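Long-range contacts in uncharacterized protein (Vibrio parahaemolyticus, PDB 1ZBP), which is of unknown function but belongs to the ImpE family and joins an N-terminal helical part to a C-terminal part built mainly of beta sheet: residues 3-7 with 18-22; 133-138 with 255-261. The contacts are given in a common frame with arbitrary orientation. Numbering follows the deposited sequence.

Interaction 1: residues 3-7 with 18-22; sequences QWKNA and ELLIE
Two consecutive helices of an N-terminal helical hairpin meet here: a single short turn, 4-7, lies against helix 13-25, with Trp4 and Leu19 closest in register (CA to CA 5.2 Å). No hydrogen bond crosses the interface, which is mostly apolar and buries 274 Å² in all. Gln3 precedes the helix with phi/psi -116/-39, and Gln3 O accepts from Asn6 N and Ala7 N (3.1 Å each), which closes the turn. Its side chain (chi1 t, chi2 t) brings Gln3 NE2 to 3.1 Å from Leu19 CD2. Trp4, buried and with CB directed toward the opposing helix, takes chi1 p and chi2 -85°; Trp4 CB sits 3.4 Å from Leu19 CB, and Trp4 N packs against the other methyl, 3.3 Å from Leu19 CD1. Lys5 and Asn6 lead their side chains away from the contact. One turn beyond Gln3, Ala7 again points inward, its CB 4.0 Å from Leu19 CD1, so Leu19 (m, t) inserts between the side chains of Gln3, Trp4 and Ala7. Leu40 of helix 31-44 touches both Trp4 and Leu20, extending this small core to the next helix. Leu20 (m, t) completes the contact by a CH-pi interaction: its CD2 stands over the indole face, 3.4 Å from the centroid of the five-membered ring of Trp4 and 6° off the ring normal.

Interaction 2: residues 133-138 with 255-261; sequences KGFLAN and LQNLQVI
Strands 135-137 and 257-260 run antiparallel, their axes 4.5 Å apart at closest approach and 156° between their directions. Phe135 pairs with Val260 and Ala137 with Leu258 as non-hydrogen-bonded pairs (CA to CA 4.6 and 5.0 Å), flanking the hydrogen-bonded pair Leu136 and Gln259 (4.9 Å). In that central pair, Leu136 N donates to Gln259 O (2.8 Å) and Gln259 N to Leu136 O (3.0 Å); Leu136 O also receives a CA-H contact from Leu258 CA at 3.5 Å. Beyond the strand ends, Ile261 N donates to Gly134 O (3.0 Å), while Asn138 N makes a weak bond to Asn257 O (3.3 Å); Asn138 (phi/psi 62/45) leaves the extended conformation, turning the chain into strand 140-147 as a beta hairpin. On their outer edges Phe135 bonds with Phe142, and Gln256, Leu258 and Val260 with Ile178, Leu176 and Asn174. On the buried face, Phe135 (chi1 m) brings CE1 to 3.6 Å from Val260 CB, and Leu258 CD2 lies 3.9 Å from Phe135 CB and 4.0 Å from Ala137 CB. Leu136 and Gln259 project from the other face, CB to CB 3.7 Å, where Gln259 OE1 is taken by Lys262 NZ. With strand 140-147 beside 135-137 and strand 173-178 beside 257-260, the pair makes up the two central strands of an eight-stranded antiparallel sheet, its last strand inserted between strands distant in sequence.

Interactions 1 and 2 lie on opposite sides of the chain's centre, their own centres 39 Å apart and their nearest atoms about 21 Å apart, so they do not touch. They come in series: 3-7 with 18-22 closes within the first helices, whereas 133-138 supplies the first strand of the eight-stranded sheet just after helix 116-129 and finds its partner 255-261 near the C-terminus. No helix or strand is common to both. Interaction 1 is local, joining neighbours in the helical part; interaction 2 spans 116 intervening residues, with much strand and little helix, and brings the first and last strands of that sheet side by side.

Interaction 1: residues 3-7 with 18-22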
ATOM      1  N   GLN A   3       5.736  19.097 -20.474  1.00 76.99           N
ATOM      2  CA  GLN A   3       4.354  18.867 -20.897  1.00 76.44           C
ATOM      3  C   GLN A   3       3.702  17.720 -20.125  1.00 75.76           C
ATOM      4  O   GLN A   3       2.520  17.788 -19.786  1.00 75.90           O
ATOM      5  CB  GLN A   3       4.286  18.562 -22.396  1.00 76.69           C
ATOM      6  CG  GLN A   3       2.897  18.756 -22.987  1.00 77.70           C
ATOM      7  CD  GLN A   3       2.781  18.249 -24.413  1.00 78.56           C
ATOM      8  OE1 GLN A   3       3.660  18.486 -25.248  1.00 78.81           O
ATOM      9  NE2 GLN A   3       1.684  17.555 -24.706  1.00 77.87           N
ATOM     10  N   TRP A   4       4.469  16.662 -19.859  1.00 74.81           N
ATOM     11  CA  TRP A   4       3.946  15.517 -19.117  1.00 73.79           C
ATOM     12  C   TRP A   4       3.638  15.927 -17.679  1.00 72.90           C
ATOM     13  O   TRP A   4       2.653  15.476 -17.094  1.00 72.42           O
ATOM     14  CB  TRP A   4       4.953  14.346 -19.126  1.00 74.90           C
ATOM     15  CG  TRP A   4       6.282  14.639 -18.461  1.00 74.32           C
ATOM     16  CD1 TRP A   4       7.368  15.241 -19.027  1.00 74.48           C
ATOM     17  CD2 TRP A   4       6.621  14.410 -17.086  1.00 74.65           C
ATOM     18  NE1 TRP A   4       8.359  15.410 -18.089  1.00 74.61           N
ATOM     19  CE2 TRP A   4       7.928  14.911 -16.889  1.00 74.88           C
ATOM     20  CE3 TRP A   4       5.945  13.835 -15.998  1.00 74.68           C
ATOM     21  CZ2 TRP A   4       8.576  14.857 -15.646  1.00 75.29           C
ATOM     22  CZ3 TRP A   4       6.590  13.781 -14.760  1.00 75.30           C
ATOM     23  CH2 TRP A   4       7.892  14.291 -14.597  1.00 75.46           C
ATOM     24  N   LYS A   5       4.482  16.799 -17.128  1.00 71.89           N
ATOM     25  CA  LYS A   5       4.343  17.292 -15.761  1.00 71.47           C
ATOM     26  C   LYS A   5       3.081  18.143 -15.632  1.00 72.02           C
ATOM     27  O   LYS A   5       2.642  18.476 -14.527  1.00 71.71           O
ATOM     28  CB  LYS A   5       5.580  18.121 -15.387  1.00 70.60           C
ATOM     29  CG  LYS A   5       6.070  17.929 -13.954  1.00 70.83           C
ATOM     30  CD  LYS A   5       7.429  18.591 -13.731  1.00 70.51           C
ATOM     31  CE  LYS A   5       7.961  18.342 -12.320  1.00 70.58           C
ATOM     32  NZ  LYS A   5       7.056  18.875 -11.256  1.00 70.14           N
ATOM     33  N   ASN A   6       2.503  18.489 -16.778  1.00 72.53           N
ATOM     34  CA  ASN A   6       1.290  19.295 -16.828  1.00 72.76           C
ATOM     35  C   ASN A   6       0.106  18.342 -16.999  1.00 72.34           C
ATOM     36  O   ASN A   6      -0.992  18.594 -16.494  1.00 73.19           O
ATOM     37  CB  ASN A   6       1.366  20.275 -18.005  1.00 74.19           C
ATOM     38  CG  ASN A   6       0.849  21.664 -17.652  1.00 75.55           C
ATOM     39  OD1 ASN A   6      -0.357  21.879 -17.498  1.00 75.85           O
ATOM     40  ND2 ASN A   6       1.771  22.617 -17.515  1.00 75.97           N
ATOM     41  N   ALA A   7       0.331  17.240 -17.705  1.00 70.66           N
ATOM     42  CA  ALA A   7      -0.725  16.261 -17.907  1.00 69.43           C
ATOM     43  C   ALA A   7      -0.983  15.538 -16.590  1.00 68.70           C
ATOM     44  O   ALA A   7      -2.086  15.057 -16.345  1.00 69.32           O
ATOM     45  CB  ALA A   7      -0.322  15.267 -18.990  1.00 68.88           C
ATOM     46  N   GLU A  18       2.572   8.771 -22.042  1.00 66.74           N
ATOM     47  CA  GLU A  18       2.816   8.951 -23.476  1.00 66.24           C
ATOM     48  C   GLU A  18       3.820  10.071 -23.706  1.00 65.34           C
ATOM     49  O   GLU A  18       4.726   9.946 -24.526  1.00 64.53           O
ATOM     50  CB  GLU A  18       1.513   9.292 -24.208  1.00 66.42           C
ATOM     51  CG  GLU A  18       0.327   8.420 -23.840  1.00 67.01           C
ATOM     52  CD  GLU A  18       0.654   6.943 -23.861  1.00 67.93           C
ATOM     53  OE1 GLU A  18       1.468   6.504 -23.017  1.00 67.34           O
ATOM     54  OE2 GLU A  18       0.097   6.221 -24.720  1.00 69.33           O
ATOM     55  N   LEU A  19       3.642  11.172 -22.986  1.00 65.45           N
ATOM     56  CA  LEU A  19       4.548  12.307 -23.114  1.00 66.32           C
ATOM     57  C   LEU A  19       5.975  11.955 -22.665  1.00 65.66           C
ATOM     58  O   LEU A  19       6.928  12.651 -23.015  1.00 65.73           O
ATOM     59  CB  LEU A  19       4.021  13.513 -22.318  1.00 65.69           C
ATOM     60  CG  LEU A  19       2.848  14.275 -22.942  1.00 66.53           C
ATOM     61  CD1 LEU A  19       2.340  15.345 -21.982  1.00 67.36           C
ATOM     62  CD2 LEU A  19       3.292  14.905 -24.252  1.00 65.24           C
ATOM     63  N   LEU A  20       6.118  10.875 -21.900  1.00 64.30           N
ATOM     64  CA  LEU A  20       7.428  10.447 -21.433  1.00 63.53           C
ATOM     65  C   LEU A  20       8.052   9.436 -22.391  1.00 64.32           C
ATOM     66  O   LEU A  20       9.220   9.561 -22.763  1.00 63.96           O
ATOM     67  CB  LEU A  20       7.323   9.843 -20.032  1.00 61.25           C
ATOM     68  CG  LEU A  20       7.084  10.876 -18.934  1.00 60.69           C
ATOM     69  CD1 LEU A  20       6.839  10.198 -17.596  1.00 59.36           C
ATOM     70  CD2 LEU A  20       8.283  11.799 -18.857  1.00 60.17           C
ATOM     71  N   ILE A  21       7.274   8.439 -22.797  1.00 65.46           N
ATOM     72  CA  ILE A  21       7.772   7.424 -23.711  1.00 67.04           C
ATOM     73  C   ILE A  21       8.294   8.067 -24.985  1.00 68.62           C
ATOM     74  O   ILE A  21       9.319   7.647 -25.519  1.00 69.37           O
ATOM     75  CB  ILE A  21       6.675   6.421 -24.083  1.00 67.51           C
ATOM     76  CG1 ILE A  21       6.279   5.611 -22.848  1.00 67.58           C
ATOM     77  CG2 ILE A  21       7.169   5.511 -25.196  1.00 67.41           C
ATOM     78  CD1 ILE A  21       5.150   4.625 -23.095  1.00 68.70           C
ATOM     79  N   GLU A  22       7.583   9.082 -25.470  1.00 70.19           N
ATOM     80  CA  GLU A  22       7.982   9.794 -26.679  1.00 71.32           C
ATOM     81  C   GLU A  22       9.152  10.732 -26.371  1.00 71.42           C
ATOM     82  O   GLU A  22       9.974  11.021 -27.242  1.00 71.55           O
ATOM     83  CB  GLU A  22       6.811  10.614 -27.239  1.00 72.78           C
ATOM     84  CG  GLU A  22       6.012   9.959 -28.381  1.00 75.40           C
ATOM     85  CD  GLU A  22       4.992   8.933 -27.911  1.00 75.94           C
ATOM     86  OE1 GLU A  22       4.093   8.577 -28.705  1.00 76.65           O
ATOM     87  OE2 GLU A  22       5.089   8.474 -26.755  1.00 77.33           O
TER

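Interaction 2: residues 133-138 with 255-261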
ATOM      1  N   LYS A 133      -7.565  -2.128  19.594  1.00 39.06           N
ATOM      2  CA  LYS A 133      -6.439  -1.457  20.236  1.00 38.33           C
ATOM      3  C   LYS A 133      -6.607   0.043  20.099  1.00 36.52           C
ATOM      4  O   LYS A 133      -6.860   0.536  19.003  1.00 36.01           O
ATOM      5  CB  LYS A 133      -5.124  -1.879  19.572  1.00 36.68           C
ATOM      6  CG  LYS A 133      -3.883  -1.653  20.406  1.00 37.82           C
ATOM      7  CD  LYS A 133      -3.830  -2.651  21.545  1.00 39.02           C
ATOM      8  CE  LYS A 133      -2.445  -2.745  22.159  1.00 41.00           C
ATOM      9  NZ  LYS A 133      -2.386  -3.811  23.222  1.00 43.25           N
ATOM     10  N   GLY A 134      -6.464   0.761  21.210  1.00 35.76           N
ATOM     11  CA  GLY A 134      -6.593   2.209  21.187  1.00 36.33           C
ATOM     12  C   GLY A 134      -5.297   2.893  20.791  1.00 36.63           C
ATOM     13  O   GLY A 134      -4.203   2.468  21.174  1.00 35.80           O
ATOM     14  N   PHE A 135      -5.421   3.978  20.035  1.00 35.22           N
ATOM     15  CA  PHE A 135      -4.253   4.700  19.567  1.00 32.62           C
ATOM     16  C   PHE A 135      -4.343   6.197  19.762  1.00 33.79           C
ATOM     17  O   PHE A 135      -5.417   6.772  19.956  1.00 34.81           O
ATOM     18  CB  PHE A 135      -4.033   4.426  18.077  1.00 32.95           C
ATOM     19  CG  PHE A 135      -3.305   3.146  17.801  1.00 30.98           C
ATOM     20  CD1 PHE A 135      -1.918   3.105  17.854  1.00 27.65           C
ATOM     21  CD2 PHE A 135      -3.996   1.987  17.492  1.00 29.37           C
ATOM     22  CE1 PHE A 135      -1.235   1.947  17.620  1.00 27.45           C
ATOM     23  CE2 PHE A 135      -3.311   0.808  17.254  1.00 30.16           C
ATOM     24  CZ  PHE A 135      -1.930   0.790  17.312  1.00 28.32           C
ATOM     25  N   LEU A 136      -3.178   6.821  19.712  1.00 34.06           N
ATOM     26  CA  LEU A 136      -3.061   8.264  19.801  1.00 34.16           C
ATOM     27  C   LEU A 136      -2.740   8.638  18.359  1.00 32.02           C
ATOM     28  O   LEU A 136      -1.682   8.274  17.846  1.00 31.43           O
ATOM     29  CB  LEU A 136      -1.908   8.652  20.721  1.00 34.96           C
ATOM     30  CG  LEU A 136      -2.308   9.394  21.990  1.00 34.52           C
ATOM     31  CD1 LEU A 136      -3.164   8.504  22.857  1.00 33.60           C
ATOM     32  CD2 LEU A 136      -1.056   9.824  22.732  1.00 36.33           C
ATOM     33  N   ALA A 137      -3.660   9.327  17.696  1.00 32.57           N
ATOM     34  CA  ALA A 137      -3.452   9.708  16.300  1.00 34.60           C
ATOM     35  C   ALA A 137      -3.322  11.213  16.165  1.00 34.08           C
ATOM     36  O   ALA A 137      -4.285  11.948  16.348  1.00 35.68           O
ATOM     37  CB  ALA A 137      -4.593   9.191  15.430  1.00 32.33           C
ATOM     38  N   ASN A 138      -2.116  11.659  15.825  1.00 36.04           N
ATOM     39  CA  ASN A 138      -1.821  13.083  15.701  1.00 38.59           C
ATOM     40  C   ASN A 138      -2.049  13.699  17.086  1.00 40.46           C
ATOM     41  O   ASN A 138      -2.702  14.740  17.217  1.00 43.85           O
ATOM     42  CB  ASN A 138      -2.744  13.753  14.665  1.00 38.70           C
ATOM     43  CG  ASN A 138      -2.488  13.271  13.230  1.00 38.92           C
ATOM     44  OD1 ASN A 138      -3.317  13.488  12.336  1.00 39.43           O
ATOM     45  ND2 ASN A 138      -1.340  12.624  13.004  1.00 36.00           N
ATOM     46  N   LEU A 255      -2.859  11.327   8.227  1.00 38.26           N
ATOM     47  CA  LEU A 255      -2.299  10.659   9.392  1.00 36.62           C
ATOM     48  C   LEU A 255      -0.778  10.825   9.365  1.00 34.88           C
ATOM     49  O   LEU A 255      -0.128  10.411   8.405  1.00 32.94           O
ATOM     50  CB  LEU A 255      -2.660   9.171   9.370  1.00 36.31           C
ATOM     51  CG  LEU A 255      -2.111   8.340  10.531  1.00 38.34           C
ATOM     52  CD1 LEU A 255      -2.772   8.782  11.836  1.00 39.40           C
ATOM     53  CD2 LEU A 255      -2.360   6.861  10.281  1.00 39.90           C
ATOM     54  N   GLN A 256      -0.223  11.432  10.414  1.00 32.89           N
ATOM     55  CA  GLN A 256       1.223  11.630  10.512  1.00 33.53           C
ATOM     56  C   GLN A 256       1.876  10.599  11.435  1.00 32.34           C
ATOM     57  O   GLN A 256       2.898  10.019  11.079  1.00 32.61           O
ATOM     58  CB  GLN A 256       1.581  13.033  11.029  1.00 35.26           C
ATOM     59  CG  GLN A 256       1.505  14.158  10.009  1.00 38.48           C
ATOM     60  CD  GLN A 256       0.078  14.573   9.703  1.00 42.45           C
ATOM     61  OE1 GLN A 256      -0.706  14.860  10.615  1.00 42.88           O
ATOM     62  NE2 GLN A 256      -0.267  14.611   8.414  1.00 42.27           N
ATOM     63  N   ASN A 257       1.302  10.380  12.614  1.00 30.92           N
ATOM     64  CA  ASN A 257       1.872   9.416  13.552  1.00 33.35           C
ATOM     65  C   ASN A 257       0.839   8.651  14.376  1.00 33.28           C
ATOM     66  O   ASN A 257      -0.264   9.130  14.646  1.00 33.14           O
ATOM     67  CB  ASN A 257       2.828  10.100  14.543  1.00 36.86           C
ATOM     68  CG  ASN A 257       3.175  11.523  14.151  1.00 42.15           C
ATOM     69  OD1 ASN A 257       4.117  11.765  13.385  1.00 44.82           O
ATOM     70  ND2 ASN A 257       2.405  12.483  14.669  1.00 40.92           N
ATOM     71  N   LEU A 258       1.214   7.446  14.767  1.00 33.32           N
ATOM     72  CA  LEU A 258       0.376   6.621  15.615  1.00 34.74           C
ATOM     73  C   LEU A 258       1.201   6.261  16.840  1.00 34.71           C
ATOM     74  O   LEU A 258       2.361   5.879  16.718  1.00 37.00           O
ATOM     75  CB  LEU A 258      -0.055   5.341  14.900  1.00 35.13           C
ATOM     76  CG  LEU A 258      -1.269   5.418  13.978  1.00 35.58           C
ATOM     77  CD1 LEU A 258      -1.509   4.041  13.367  1.00 35.57           C
ATOM     78  CD2 LEU A 258      -2.487   5.881  14.759  1.00 33.21           C
ATOM     79  N   GLN A 259       0.598   6.394  18.015  1.00 36.13           N
ATOM     80  CA  GLN A 259       1.239   6.066  19.292  1.00 37.18           C
ATOM     81  C   GLN A 259       0.261   5.174  20.057  1.00 34.74           C
ATOM     82  O   GLN A 259      -0.777   5.655  20.510  1.00 33.09           O
ATOM     83  CB  GLN A 259       1.506   7.346  20.088  1.00 39.93           C
ATOM     84  CG  GLN A 259       2.969   7.696  20.226  1.00 45.05           C
ATOM     85  CD  GLN A 259       3.678   6.840  21.267  1.00 48.05           C
ATOM     86  OE1 GLN A 259       3.222   5.739  21.591  1.00 48.36           O
ATOM     87  NE2 GLN A 259       4.801   7.342  21.791  1.00 46.87           N
ATOM     88  N   VAL A 260       0.593   3.890  20.192  1.00 31.46           N
ATOM     89  CA  VAL A 260      -0.268   2.920  20.878  1.00 30.21           C
ATOM     90  C   VAL A 260      -0.516   3.257  22.351  1.00 30.43           C
ATOM     91  O   VAL A 260       0.361   3.766  23.053  1.00 30.00           O
ATOM     92  CB  VAL A 260       0.336   1.478  20.776  1.00 31.29           C
ATOM     93  CG1 VAL A 260       1.607   1.358  21.643  1.00 28.92           C
ATOM     94  CG2 VAL A 260      -0.687   0.440  21.201  1.00 27.14           C
ATOM     95  N   ILE A 261      -1.727   2.985  22.813  1.00 30.31           N
ATOM     96  CA  ILE A 261      -2.081   3.242  24.197  1.00 29.13           C
ATOM     97  C   ILE A 261      -1.612   2.023  24.993  1.00 31.59           C
ATOM     98  O   ILE A 261      -2.179   0.951  24.861  1.00 32.61           O
ATOM     99  CB  ILE A 261      -3.614   3.477  24.298  1.00 26.79           C
ATOM    100  CG1 ILE A 261      -3.942   4.782  23.582  1.00 27.01           C
ATOM    101  CG2 ILE A 261      -4.084   3.517  25.762  1.00 22.45           C
ATOM    102  CD1 ILE A 261      -5.322   5.349  23.878  1.00 29.18           C
TER